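Local coordinates for CBS domain-containing predicted protein TM0935 (Thermotoga maritima, PDB 1O50), which is of unknown precise function but carries a tandem pair of CBS domains, a module that in many relatives binds adenosine-containing ligands and regulates partner activity, at residues T27-D32 with R49-A54; K58-I63 with E100-P105; D104-H109 with Q127-V132. All coordinates share one frame; numbering follows the deposited sequence.

Contact 1. Residues T27-D32 with R49-A54; sequences TVVEED and RTVYVA
V29 spans two residues of the adjoining strand: its CG2 methyl lies 3.8 Å from V51 CG1 and equally 3.8 Å from V53 CG2. The side chains of V29 and V51 meet at about a right angle. With chi1 at -60°, CG2 of V29 stands between its own backbone N and carbonyl carbon, and that brings the methyl within 3.4 Å of Y52 O. On the same face T27 offers CG2 to V51 CG2 at 4.0 Å, the two side chains crossing obliquely, and helix 35-44 packs over this row through I38, R41 and I42. Such a parallel pairing, with strand 27-29 joined to strand 50-55 through helix 35-44, is the beta-alpha-beta unit of the first CBS domain. Its backbones are tied by three nearly straight bonds, Y52 N to T27 O, V29 N to Y52 O and A54 N to V29 O. The bond from V29 N to Y52 O is 2.8 Å long. The other face carries V28, whose CG1 touches A54 CB at 3.8 Å while CG2 comes to the edge of the Y52 ring, near its plane; the hydroxyl of that ring is hydrogen-bonded to D141. Beyond the strand the E31 and V53 side chains cross at about a right angle, E31 CG 3.8 Å from V53 CG1, and one water joins E30 OE2, E31 N and A54 O.

Contact 2. Residues K58-I63 with E100-P105; sequences KLVGMI and EIMLDP
A classic beta bulge in strand 58-64, where V60 and G61 both face V53, receives the segment that follows helix 98-101, with M102 SD packed 4.0 Å from G61 CA, where glycine has no side chain. CG of M102 stands between its backbone N and carbonyl carbon (chi1 65°), and the extended chain beyond it carries CE to V60 O and V60 CG2. M62 and L103 then form a single antiparallel hydrogen-bonded pair: L103 N reaches M62 O at 2.9 Å almost straight, whereas the return bond from M62 N to L103 O is bent to 145°. The bridge joins a segment of the second CBS domain to strand 58-64 of the first. Beside it P105 and L59 lie alongside, pointing opposite ways, with L59 CD2 3.6 Å from P105 CB. I63 crosses I101 at about a right angle, I63 CG2 to I101 CD1 at 3.8 Å, and lays CG1 over M102 CA. An alanine in place of I63 would probably open a gap beside I101 and leave the I101 CD1 methyl freer to turn. A water donates to V60 O at 2.7 Å and, weakly, to D104 OD1.

Contact 3. Residues D104-H109 with Q127-V132; sequences DPVYVH and QEMPVV
The carbonyl oxygen of V108 is approached by two neighbouring residues of strand 128-132. V132 N donates to V108 O at 3.0 Å, and V131 CA makes a CA-H...O contact at 3.4 Å from V108 O. In return V108 N gives an almost straight bond to P130 O, so that a single residue of the incoming segment is bridged through both its N-H and its C=O to the strand. H109 adds a side-chain bond. Its ND1 donates to V132 O over 3.0 Å; the oxygen lies close to the plane of the imidazole, whereas the donor stands 47° above the plane of the carbonyl. The ring is thus held at its edge, and its CE1 also rests against V132 CG2. That same methyl, standing between the backbone N and carbonyl carbon of V132 (chi1 -55°), is pressed to 3.3 Å from Y107 CD1, a tight fit in which the two side chains cross at about a right angle. Y107 CB meanwhile touches P130 CG.

The two methyls of V108 diverge: CG2 meets V131 CG2, and CG1 lies 3.8 Å from M129 CE, which a bend at chi3 (-60°) swings aside from the otherwise extended methionine chain. V106 CG1 reaches M129 SD, and V106 O, buried without a polar partner in the model, is covered by P130 CD at 3.5 Å. The two backbones run broadly the same way; helix 114-124 lies in the chain between them, and a single bridge joins them in the second CBS domain. L120 of that helix packs on V108 and M129, M121 of the same helix also packs on M129, Y52 and L59 from the first domain lie against P130, and strand 138-143 pairs with strand 128-132.

Contacts 1 and 3 are counterparts in the two CBS domains, each joining the segments that flank a helix, and their centres lie about 12 Å apart. Contact 2 joins the domains, with its centre about 7 Å from that of contact 1 and about 10 Å from that of contact 3. Strands 50-55 and 58-64 are sheet neighbours, and the probable backbone hydrogen bond from I63 N to V51 O (2.6 Å) ties contacts 1 and 2. Contacts 2 and 3 share D104 and P105, and L59 CD2 of contact 2 also meets P130 CG of contact 3 at 3.7 Å. T50 OG1 bonds E128 O across the domain boundary at 2.8 Å. In relatives, ligands bind in clefts between paired CBS domains; any such role here is inferred.

Contact 1. Residues T27-D32 with R49-A54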
ATOM      1  N   THR A  27      -9.117   2.652  10.818  1.00 37.59           N
ATOM      2  CA  THR A  27      -9.052   4.102  10.922  1.00 38.09           C
ATOM      3  C   THR A  27     -10.264   4.727  10.294  1.00 37.76           C
ATOM      4  O   THR A  27     -10.405   4.704   9.080  1.00 37.73           O
ATOM      5  CB  THR A  27      -7.835   4.629  10.188  1.00 37.35           C
ATOM      6  OG1 THR A  27      -6.668   4.200  10.892  1.00 39.58           O
ATOM      7  CG2 THR A  27      -7.792   6.165  10.226  1.00 37.23           C
ATOM      8  N   VAL A  28     -11.084   5.330  11.137  1.00 36.83           N
ATOM      9  CA  VAL A  28     -12.385   5.839  10.763  1.00 36.96           C
ATOM     10  C   VAL A  28     -12.523   7.357  11.094  1.00 37.60           C
ATOM     11  O   VAL A  28     -12.384   7.765  12.258  1.00 35.49           O
ATOM     12  CB  VAL A  28     -13.518   5.116  11.552  1.00 35.86           C
ATOM     13  CG1 VAL A  28     -14.848   5.508  10.999  1.00 35.65           C
ATOM     14  CG2 VAL A  28     -13.375   3.616  11.485  1.00 35.51           C
ATOM     15  N   VAL A  29     -12.869   8.137  10.057  1.00 37.13           N
ATOM     16  CA  VAL A  29     -13.078   9.579  10.121  1.00 36.87           C
ATOM     17  C   VAL A  29     -14.535   9.919   9.778  1.00 36.76           C
ATOM     18  O   VAL A  29     -15.317   9.053   9.405  1.00 36.87           O
ATOM     19  CB  VAL A  29     -12.108  10.336   9.174  1.00 36.16           C
ATOM     20  CG1 VAL A  29     -10.640  10.056   9.569  1.00 37.42           C
ATOM     21  CG2 VAL A  29     -12.308   9.962   7.758  1.00 38.71           C
ATOM     22  N   GLU A  30     -14.878  11.184   9.993  1.00 36.41           N
ATOM     23  CA  GLU A  30     -16.180  11.768   9.667  1.00 36.07           C
ATOM     24  C   GLU A  30     -16.072  12.508   8.339  1.00 35.07           C
ATOM     25  O   GLU A  30     -14.986  12.788   7.887  1.00 34.24           O
ATOM     26  CB  GLU A  30     -16.579  12.762  10.756  1.00 36.54           C
ATOM     27  CG  GLU A  30     -16.871  12.156  12.130  1.00 39.06           C
ATOM     28  CD  GLU A  30     -18.169  11.371  12.194  1.00 43.52           C
ATOM     29  OE1 GLU A  30     -18.107  10.152  12.497  1.00 47.40           O
ATOM     30  OE2 GLU A  30     -19.264  11.950  11.945  1.00 44.86           O
ATOM     31  N   GLU A  31     -17.195  12.856   7.737  1.00 35.90           N
ATOM     32  CA  GLU A  31     -17.221  13.496   6.410  1.00 36.39           C
ATOM     33  C   GLU A  31     -16.542  14.878   6.363  1.00 36.10           C
ATOM     34  O   GLU A  31     -15.967  15.282   5.323  1.00 36.06           O
ATOM     35  CB  GLU A  31     -18.676  13.612   5.937  1.00 36.87           C
ATOM     36  CG  GLU A  31     -19.275  12.302   5.472  1.00 38.80           C
ATOM     37  CD  GLU A  31     -20.739  12.443   5.114  1.00 42.02           C
ATOM     38  OE1 GLU A  31     -21.333  13.502   5.366  1.00 44.22           O
ATOM     39  OE2 GLU A  31     -21.312  11.503   4.573  1.00 45.89           O
ATOM     40  N   ASP A  32     -16.593  15.598   7.483  1.00 35.52           N
ATOM     41  CA  ASP A  32     -16.000  16.942   7.562  1.00 35.99           C
ATOM     42  C   ASP A  32     -14.598  16.941   8.145  1.00 36.04           C
ATOM     43  O   ASP A  32     -14.065  17.989   8.477  1.00 36.13           O
ATOM     44  CB  ASP A  32     -16.873  17.910   8.367  1.00 35.59           C
ATOM     45  CG  ASP A  32     -16.997  17.527   9.836  1.00 36.11           C
ATOM     46  OD1 ASP A  32     -16.543  16.453  10.234  1.00 38.57           O
ATOM     47  OD2 ASP A  32     -17.545  18.244  10.685  1.00 39.41           O
ATOM     48  N   ARG A  49      -3.764   1.413   5.359  1.00 36.25           N
ATOM     49  CA  ARG A  49      -3.698   1.471   3.897  1.00 35.92           C
ATOM     50  C   ARG A  49      -4.973   2.021   3.291  1.00 35.46           C
ATOM     51  O   ARG A  49      -4.976   2.470   2.121  1.00 34.84           O
ATOM     52  CB  ARG A  49      -3.292   0.097   3.308  1.00 36.89           C
ATOM     53  CG  ARG A  49      -1.773  -0.176   3.425  1.00 40.46           C
ATOM     54  CD  ARG A  49      -1.492  -1.651   3.399  1.00 43.27           C
ATOM     55  NE  ARG A  49      -0.103  -2.003   3.148  1.00 41.34           N
ATOM     56  CZ  ARG A  49       0.824  -2.184   4.054  1.00 42.24           C
ATOM     57  NH1 ARG A  49       0.578  -1.977   5.346  1.00 39.05           N
ATOM     58  NH2 ARG A  49       2.026  -2.584   3.656  1.00 40.99           N
ATOM     59  N   THR A  50      -6.041   1.982   4.060  1.00 34.36           N
ATOM     60  CA  THR A  50      -7.318   2.551   3.668  1.00 36.79           C
ATOM     61  C   THR A  50      -7.968   3.215   4.905  1.00 36.69           C
ATOM     62  O   THR A  50      -8.087   2.586   5.984  1.00 37.73           O
ATOM     63  CB  THR A  50      -8.274   1.488   3.063  1.00 36.95           C
ATOM     64  OG1 THR A  50      -7.654   0.769   1.967  1.00 38.41           O
ATOM     65  CG2 THR A  50      -9.491   2.188   2.406  1.00 37.13           C
ATOM     66  N   VAL A  51      -8.351   4.493   4.747  1.00 36.39           N
ATOM     67  CA  VAL A  51      -9.201   5.202   5.690  1.00 36.23           C
ATOM     68  C   VAL A  51     -10.688   5.067   5.353  1.00 36.26           C
ATOM     69  O   VAL A  51     -11.087   5.180   4.203  1.00 36.18           O
ATOM     70  CB  VAL A  51      -8.765   6.692   5.804  1.00 37.21           C
ATOM     71  CG1 VAL A  51      -9.703   7.436   6.732  1.00 37.20           C
ATOM     72  CG2 VAL A  51      -7.308   6.768   6.346  1.00 35.00           C
ATOM     73  N   TYR A  52     -11.491   4.847   6.371  1.00 36.55           N
ATOM     74  CA  TYR A  52     -12.936   4.747   6.215  1.00 37.33           C
ATOM     75  C   TYR A  52     -13.583   6.021   6.738  1.00 37.27           C
ATOM     76  O   TYR A  52     -13.052   6.678   7.635  1.00 37.15           O
ATOM     77  CB  TYR A  52     -13.501   3.525   6.969  1.00 36.99           C
ATOM     78  CG  TYR A  52     -12.690   2.261   6.717  1.00 38.49           C
ATOM     79  CD1 TYR A  52     -12.400   1.855   5.413  1.00 40.45           C
ATOM     80  CD2 TYR A  52     -12.204   1.473   7.766  1.00 40.96           C
ATOM     81  CE1 TYR A  52     -11.652   0.732   5.162  1.00 41.49           C
ATOM     82  CE2 TYR A  52     -11.442   0.319   7.500  1.00 39.79           C
ATOM     83  CZ  TYR A  52     -11.182  -0.030   6.199  1.00 40.36           C
ATOM     84  OH  TYR A  52     -10.450  -1.150   5.914  1.00 40.56           O
ATOM     85  N   VAL A  53     -14.757   6.311   6.189  1.00 37.35           N
ATOM     86  CA  VAL A  53     -15.571   7.466   6.539  1.00 37.02           C
ATOM     87  C   VAL A  53     -16.952   6.965   6.951  1.00 37.24           C
ATOM     88  O   VAL A  53     -17.633   6.249   6.200  1.00 36.46           O
ATOM     89  CB  VAL A  53     -15.688   8.459   5.321  1.00 37.05           C
ATOM     90  CG1 VAL A  53     -16.395   9.766   5.731  1.00 37.60           C
ATOM     91  CG2 VAL A  53     -14.336   8.748   4.735  1.00 36.07           C
ATOM     92  N   ALA A  54     -17.356   7.337   8.157  1.00 37.36           N
ATOM     93  CA  ALA A  54     -18.635   6.936   8.690  1.00 37.42           C
ATOM     94  C   ALA A  54     -19.522   8.147   8.988  1.00 38.38           C
ATOM     95  O   ALA A  54     -19.052   9.290   9.087  1.00 37.78           O
ATOM     96  CB  ALA A  54     -18.441   6.105   9.937  1.00 37.61           C
TER
HETATM   97  O   HOH W   1      -7.910   1.529   8.391  1.00 27.33           O
HETATM   98  O   HOH W   2     -19.782  11.764   9.120  1.00 38.32           O

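Contact 2. Residues K58-I63 with E100-P105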
ATOM      1  N   LYS A  58     -22.454   4.292  10.332  1.00 42.00           N
ATOM      2  CA  LYS A  58     -22.608   3.582   9.072  1.00 40.91           C
ATOM      3  C   LYS A  58     -21.430   3.906   8.179  1.00 39.49           C
ATOM      4  O   LYS A  58     -20.958   5.019   8.169  1.00 38.81           O
ATOM      5  CB  LYS A  58     -23.898   4.013   8.376  1.00 41.37           C
ATOM      6  CG  LYS A  58     -25.145   3.944   9.259  1.00 42.86           C
ATOM      7  CD  LYS A  58     -25.426   2.526   9.704  1.00 44.84           C
ATOM      8  CE  LYS A  58     -26.821   2.373  10.311  1.00 45.86           C
ATOM      9  NZ  LYS A  58     -27.160   0.923  10.533  1.00 46.85           N
ATOM     10  N   LEU A  59     -20.939   2.921   7.445  1.00 38.39           N
ATOM     11  CA  LEU A  59     -19.876   3.125   6.457  1.00 37.33           C
ATOM     12  C   LEU A  59     -20.404   3.867   5.207  1.00 36.88           C
ATOM     13  O   LEU A  59     -21.324   3.413   4.558  1.00 36.54           O
ATOM     14  CB  LEU A  59     -19.302   1.768   6.078  1.00 37.32           C
ATOM     15  CG  LEU A  59     -18.156   1.770   5.084  1.00 35.88           C
ATOM     16  CD1 LEU A  59     -16.907   2.387   5.715  1.00 35.45           C
ATOM     17  CD2 LEU A  59     -17.925   0.352   4.603  1.00 37.09           C
ATOM     18  N   VAL A  60     -19.809   5.016   4.882  1.00 36.66           N
ATOM     19  CA  VAL A  60     -20.232   5.812   3.734  1.00 35.67           C
ATOM     20  C   VAL A  60     -19.155   6.116   2.708  1.00 35.10           C
ATOM     21  O   VAL A  60     -19.486   6.491   1.604  1.00 35.60           O
ATOM     22  CB  VAL A  60     -20.972   7.151   4.131  1.00 35.46           C
ATOM     23  CG1 VAL A  60     -22.210   6.846   4.949  1.00 35.29           C
ATOM     24  CG2 VAL A  60     -20.071   8.098   4.866  1.00 35.82           C
ATOM     25  N   GLY A  61     -17.873   5.964   3.032  1.00 33.93           N
ATOM     26  CA  GLY A  61     -16.874   6.106   1.989  1.00 33.83           C
ATOM     27  C   GLY A  61     -15.552   5.506   2.390  1.00 33.08           C
ATOM     28  O   GLY A  61     -15.351   5.109   3.535  1.00 34.08           O
ATOM     29  N   MET A  62     -14.597   5.525   1.484  1.00 33.57           N
ATOM     30  CA  MET A  62     -13.271   5.064   1.843  1.00 32.87           C
ATOM     31  C   MET A  62     -12.220   5.903   1.130  1.00 33.00           C
ATOM     32  O   MET A  62     -12.456   6.478   0.118  1.00 30.98           O
ATOM     33  CB  MET A  62     -13.125   3.557   1.485  1.00 33.26           C
ATOM     34  CG  MET A  62     -13.077   3.305  -0.040  1.00 34.03           C
ATOM     35  SD  MET A  62     -12.755   1.565  -0.603  1.00 37.17           S
ATOM     36  CE  MET A  62     -12.428   1.793  -2.409  1.00 35.04           C
ATOM     37  N   ILE A  63     -11.043   6.013   1.703  1.00 33.45           N
ATOM     38  CA  ILE A  63     -10.005   6.758   1.066  1.00 35.55           C
ATOM     39  C   ILE A  63      -8.766   5.856   1.128  1.00 36.47           C
ATOM     40  O   ILE A  63      -8.097   5.794   2.166  1.00 35.12           O
ATOM     41  CB  ILE A  63      -9.779   8.063   1.869  1.00 37.54           C
ATOM     42  CG1 ILE A  63     -11.080   8.877   1.962  1.00 37.78           C
ATOM     43  CG2 ILE A  63      -8.572   8.852   1.301  1.00 34.63           C
ATOM     44  CD1 ILE A  63     -11.021  10.092   2.965  1.00 39.46           C
ATOM     45  N   GLU A 100     -15.001  15.265   0.200  1.00 38.20           N
ATOM     46  CA  GLU A 100     -14.627  15.709  -1.140  1.00 38.23           C
ATOM     47  C   GLU A 100     -13.832  14.672  -1.893  1.00 38.61           C
ATOM     48  O   GLU A 100     -13.814  14.692  -3.148  1.00 40.31           O
ATOM     49  CB  GLU A 100     -13.748  16.966  -1.057  1.00 38.36           C
ATOM     50  CG  GLU A 100     -14.475  18.232  -0.676  1.00 39.81           C
ATOM     51  CD  GLU A 100     -13.618  19.503  -0.743  1.00 41.79           C
ATOM     52  OE1 GLU A 100     -12.388  19.484  -0.419  1.00 37.85           O
ATOM     53  OE2 GLU A 100     -14.232  20.556  -1.042  1.00 42.06           O
ATOM     54  N   ILE A 101     -13.091  13.846  -1.152  1.00 38.91           N
ATOM     55  CA  ILE A 101     -12.277  12.767  -1.739  1.00 38.74           C
ATOM     56  C   ILE A 101     -12.726  11.292  -1.535  1.00 37.67           C
ATOM     57  O   ILE A 101     -12.145  10.413  -2.162  1.00 38.51           O
ATOM     58  CB  ILE A 101     -10.794  12.929  -1.329  1.00 37.86           C
ATOM     59  CG1 ILE A 101     -10.565  12.818   0.159  1.00 38.71           C
ATOM     60  CG2 ILE A 101     -10.317  14.271  -1.797  1.00 40.13           C
ATOM     61  CD1 ILE A 101      -9.075  12.585   0.529  1.00 37.69           C
ATOM     62  N   MET A 102     -13.721  11.014  -0.690  1.00 37.58           N
ATOM     63  CA  MET A 102     -14.080   9.635  -0.377  1.00 36.38           C
ATOM     64  C   MET A 102     -14.653   8.946  -1.601  1.00 36.67           C
ATOM     65  O   MET A 102     -15.237   9.590  -2.438  1.00 35.81           O
ATOM     66  CB  MET A 102     -15.039   9.570   0.801  1.00 36.24           C
ATOM     67  CG  MET A 102     -16.403  10.164   0.615  1.00 35.52           C
ATOM     68  SD  MET A 102     -17.295  10.128   2.175  1.00 35.26           S
ATOM     69  CE  MET A 102     -18.956  10.253   1.578  1.00 32.42           C
ATOM     70  N   LEU A 103     -14.413   7.643  -1.730  1.00 37.35           N
ATOM     71  CA  LEU A 103     -14.960   6.831  -2.827  1.00 36.40           C
ATOM     72  C   LEU A 103     -15.994   5.930  -2.223  1.00 35.75           C
ATOM     73  O   LEU A 103     -16.036   5.730  -1.010  1.00 34.11           O
ATOM     74  CB  LEU A 103     -13.853   5.970  -3.452  1.00 37.23           C
ATOM     75  CG  LEU A 103     -12.650   6.716  -4.020  1.00 37.90           C
ATOM     76  CD1 LEU A 103     -11.438   5.776  -4.177  1.00 40.25           C
ATOM     77  CD2 LEU A 103     -12.952   7.361  -5.305  1.00 39.86           C
ATOM     78  N   ASP A 104     -16.870   5.409  -3.073  1.00 36.30           N
ATOM     79  CA  ASP A 104     -17.870   4.474  -2.644  1.00 36.97           C
ATOM     80  C   ASP A 104     -17.183   3.301  -1.999  1.00 36.60           C
ATOM     81  O   ASP A 104     -16.255   2.746  -2.581  1.00 36.40           O
ATOM     82  CB  ASP A 104     -18.662   3.972  -3.841  1.00 37.23           C
ATOM     83  CG  ASP A 104     -19.524   5.045  -4.454  1.00 41.82           C
ATOM     84  OD1 ASP A 104     -19.798   6.067  -3.775  1.00 46.85           O
ATOM     85  OD2 ASP A 104     -19.986   4.947  -5.618  1.00 45.48           O
ATOM     86  N   PRO A 105     -17.651   2.885  -0.830  1.00 37.07           N
ATOM     87  CA  PRO A 105     -16.976   1.803  -0.103  1.00 37.53           C
ATOM     88  C   PRO A 105     -17.057   0.430  -0.825  1.00 37.37           C
ATOM     89  O   PRO A 105     -18.079   0.054  -1.396  1.00 37.15           O
ATOM     90  CB  PRO A 105     -17.680   1.774   1.274  1.00 37.60           C
ATOM     91  CG  PRO A 105     -18.956   2.473   1.077  1.00 37.91           C
ATOM     92  CD  PRO A 105     -18.857   3.364  -0.137  1.00 36.98           C
TER
HETATM   93  O   HOH W   3     -19.073   7.577  -0.872  1.00 37.50           O

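Contact 3. Residues D104-H109 with Q127-V132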
ATOM      1  N   ASP A 104     -16.870   5.409  -3.073  1.00 36.30           N
ATOM      2  CA  ASP A 104     -17.870   4.474  -2.644  1.00 36.97           C
ATOM      3  C   ASP A 104     -17.183   3.301  -1.999  1.00 36.60           C
ATOM      4  O   ASP A 104     -16.255   2.746  -2.581  1.00 36.40           O
ATOM      5  CB  ASP A 104     -18.662   3.972  -3.841  1.00 37.23           C
ATOM      6  CG  ASP A 104     -19.524   5.045  -4.454  1.00 41.82           C
ATOM      7  OD1 ASP A 104     -19.798   6.067  -3.775  1.00 46.85           O
ATOM      8  OD2 ASP A 104     -19.986   4.947  -5.618  1.00 45.48           O
ATOM      9  N   PRO A 105     -17.651   2.885  -0.830  1.00 37.07           N
ATOM     10  CA  PRO A 105     -16.976   1.803  -0.103  1.00 37.53           C
ATOM     11  C   PRO A 105     -17.057   0.430  -0.825  1.00 37.37           C
ATOM     12  O   PRO A 105     -18.079   0.054  -1.396  1.00 37.15           O
ATOM     13  CB  PRO A 105     -17.680   1.774   1.274  1.00 37.60           C
ATOM     14  CG  PRO A 105     -18.956   2.473   1.077  1.00 37.91           C
ATOM     15  CD  PRO A 105     -18.857   3.364  -0.137  1.00 36.98           C
ATOM     16  N   VAL A 106     -15.936  -0.269  -0.803  1.00 37.96           N
ATOM     17  CA  VAL A 106     -15.817  -1.659  -1.210  1.00 38.31           C
ATOM     18  C   VAL A 106     -15.551  -2.431   0.092  1.00 38.31           C
ATOM     19  O   VAL A 106     -14.621  -2.106   0.827  1.00 37.30           O
ATOM     20  CB  VAL A 106     -14.611  -1.853  -2.135  1.00 38.72           C
ATOM     21  CG1 VAL A 106     -14.426  -3.347  -2.489  1.00 39.57           C
ATOM     22  CG2 VAL A 106     -14.766  -1.005  -3.384  1.00 40.24           C
ATOM     23  N   TYR A 107     -16.385  -3.421   0.398  1.00 37.79           N
ATOM     24  CA  TYR A 107     -16.274  -4.092   1.681  1.00 38.05           C
ATOM     25  C   TYR A 107     -16.492  -5.609   1.576  1.00 37.54           C
ATOM     26  O   TYR A 107     -16.950  -6.108   0.548  1.00 36.60           O
ATOM     27  CB  TYR A 107     -17.285  -3.473   2.642  1.00 38.07           C
ATOM     28  CG  TYR A 107     -18.688  -3.472   2.120  1.00 39.33           C
ATOM     29  CD1 TYR A 107     -19.490  -4.590   2.237  1.00 40.19           C
ATOM     30  CD2 TYR A 107     -19.226  -2.331   1.514  1.00 41.78           C
ATOM     31  CE1 TYR A 107     -20.799  -4.586   1.759  1.00 41.22           C
ATOM     32  CE2 TYR A 107     -20.511  -2.312   1.022  1.00 41.42           C
ATOM     33  CZ  TYR A 107     -21.300  -3.440   1.152  1.00 42.47           C
ATOM     34  OH  TYR A 107     -22.584  -3.428   0.681  1.00 42.80           O
ATOM     35  N   VAL A 108     -16.174  -6.322   2.657  1.00 36.46           N
ATOM     36  CA  VAL A 108     -16.434  -7.752   2.739  1.00 36.46           C
ATOM     37  C   VAL A 108     -17.308  -8.100   3.961  1.00 36.45           C
ATOM     38  O   VAL A 108     -17.593  -7.254   4.776  1.00 36.27           O
ATOM     39  CB  VAL A 108     -15.123  -8.572   2.691  1.00 35.65           C
ATOM     40  CG1 VAL A 108     -14.437  -8.383   1.326  1.00 35.16           C
ATOM     41  CG2 VAL A 108     -14.160  -8.221   3.810  1.00 36.26           C
ATOM     42  N   HIS A 109     -17.749  -9.347   4.046  1.00 36.95           N
ATOM     43  CA  HIS A 109     -18.402  -9.874   5.245  1.00 37.57           C
ATOM     44  C   HIS A 109     -17.567 -11.016   5.801  1.00 36.72           C
ATOM     45  O   HIS A 109     -16.689 -11.507   5.143  1.00 36.76           O
ATOM     46  CB  HIS A 109     -19.793 -10.408   4.927  1.00 37.62           C
ATOM     47  CG  HIS A 109     -20.699  -9.413   4.276  1.00 41.71           C
ATOM     48  ND1 HIS A 109     -21.244  -8.344   4.956  1.00 45.89           N
ATOM     49  CD2 HIS A 109     -21.195  -9.349   3.018  1.00 44.44           C
ATOM     50  CE1 HIS A 109     -22.036  -7.665   4.147  1.00 45.27           C
ATOM     51  NE2 HIS A 109     -22.009  -8.243   2.961  1.00 45.40           N
ATOM     52  N   GLN A 127      -5.554  -2.291  -0.607  1.00 36.63           N
ATOM     53  CA  GLN A 127      -4.956  -3.309   0.249  1.00 35.96           C
ATOM     54  C   GLN A 127      -5.534  -3.376   1.679  1.00 36.31           C
ATOM     55  O   GLN A 127      -4.908  -3.943   2.596  1.00 37.42           O
ATOM     56  CB  GLN A 127      -3.436  -3.098   0.285  1.00 35.90           C
ATOM     57  CG  GLN A 127      -2.829  -3.228  -1.103  1.00 35.87           C
ATOM     58  CD  GLN A 127      -1.353  -3.348  -1.126  1.00 33.64           C
ATOM     59  OE1 GLN A 127      -0.795  -4.044  -0.317  1.00 38.13           O
ATOM     60  NE2 GLN A 127      -0.702  -2.736  -2.126  1.00 36.71           N
ATOM     61  N   GLU A 128      -6.713  -2.796   1.898  1.00 35.95           N
ATOM     62  CA  GLU A 128      -7.351  -2.842   3.228  1.00 35.26           C
ATOM     63  C   GLU A 128      -8.794  -2.524   3.012  1.00 36.33           C
ATOM     64  O   GLU A 128      -9.140  -1.587   2.283  1.00 35.81           O
ATOM     65  CB  GLU A 128      -6.768  -1.838   4.204  1.00 35.64           C
ATOM     66  CG  GLU A 128      -7.236  -2.020   5.632  1.00 32.89           C
ATOM     67  CD  GLU A 128      -6.705  -1.002   6.615  1.00 39.51           C
ATOM     68  OE1 GLU A 128      -5.914  -0.164   6.225  1.00 38.76           O
ATOM     69  OE2 GLU A 128      -7.062  -1.051   7.821  1.00 41.52           O
ATOM     70  N   MET A 129      -9.634  -3.346   3.613  1.00 36.46           N
ATOM     71  CA  MET A 129     -11.059  -3.285   3.417  1.00 36.58           C
ATOM     72  C   MET A 129     -11.668  -3.516   4.745  1.00 37.11           C
ATOM     73  O   MET A 129     -11.134  -4.288   5.527  1.00 35.76           O
ATOM     74  CB  MET A 129     -11.539  -4.418   2.517  1.00 37.67           C
ATOM     75  CG  MET A 129     -11.495  -4.117   1.096  1.00 41.19           C
ATOM     76  SD  MET A 129     -12.186  -5.394   0.022  1.00 45.41           S
ATOM     77  CE  MET A 129     -11.149  -6.648   0.444  1.00 44.24           C
ATOM     78  N   PRO A 130     -12.844  -2.925   4.992  1.00 38.23           N
ATOM     79  CA  PRO A 130     -13.544  -3.155   6.245  1.00 37.66           C
ATOM     80  C   PRO A 130     -14.406  -4.388   6.108  1.00 37.59           C
ATOM     81  O   PRO A 130     -14.798  -4.738   5.003  1.00 35.99           O
ATOM     82  CB  PRO A 130     -14.406  -1.899   6.371  1.00 38.20           C
ATOM     83  CG  PRO A 130     -14.763  -1.574   4.981  1.00 37.63           C
ATOM     84  CD  PRO A 130     -13.606  -2.003   4.124  1.00 38.08           C
ATOM     85  N   VAL A 131     -14.682  -5.041   7.233  1.00 37.64           N
ATOM     86  CA  VAL A 131     -15.617  -6.148   7.289  1.00 38.30           C
ATOM     87  C   VAL A 131     -16.861  -5.595   7.962  1.00 39.12           C
ATOM     88  O   VAL A 131     -16.787  -5.021   9.039  1.00 39.60           O
ATOM     89  CB  VAL A 131     -15.035  -7.341   8.087  1.00 38.20           C
ATOM     90  CG1 VAL A 131     -15.972  -8.511   8.063  1.00 37.23           C
ATOM     91  CG2 VAL A 131     -13.625  -7.710   7.532  1.00 37.61           C
ATOM     92  N   VAL A 132     -18.001  -5.743   7.307  1.00 40.25           N
ATOM     93  CA  VAL A 132     -19.209  -5.095   7.760  1.00 40.84           C
ATOM     94  C   VAL A 132     -20.265  -6.144   8.060  1.00 41.80           C
ATOM     95  O   VAL A 132     -20.220  -7.258   7.536  1.00 41.43           O
ATOM     96  CB  VAL A 132     -19.766  -4.052   6.730  1.00 41.11           C
ATOM     97  CG1 VAL A 132     -18.709  -3.012   6.374  1.00 40.86           C
ATOM     98  CG2 VAL A 132     -20.318  -4.724   5.454  1.00 41.20           C
TER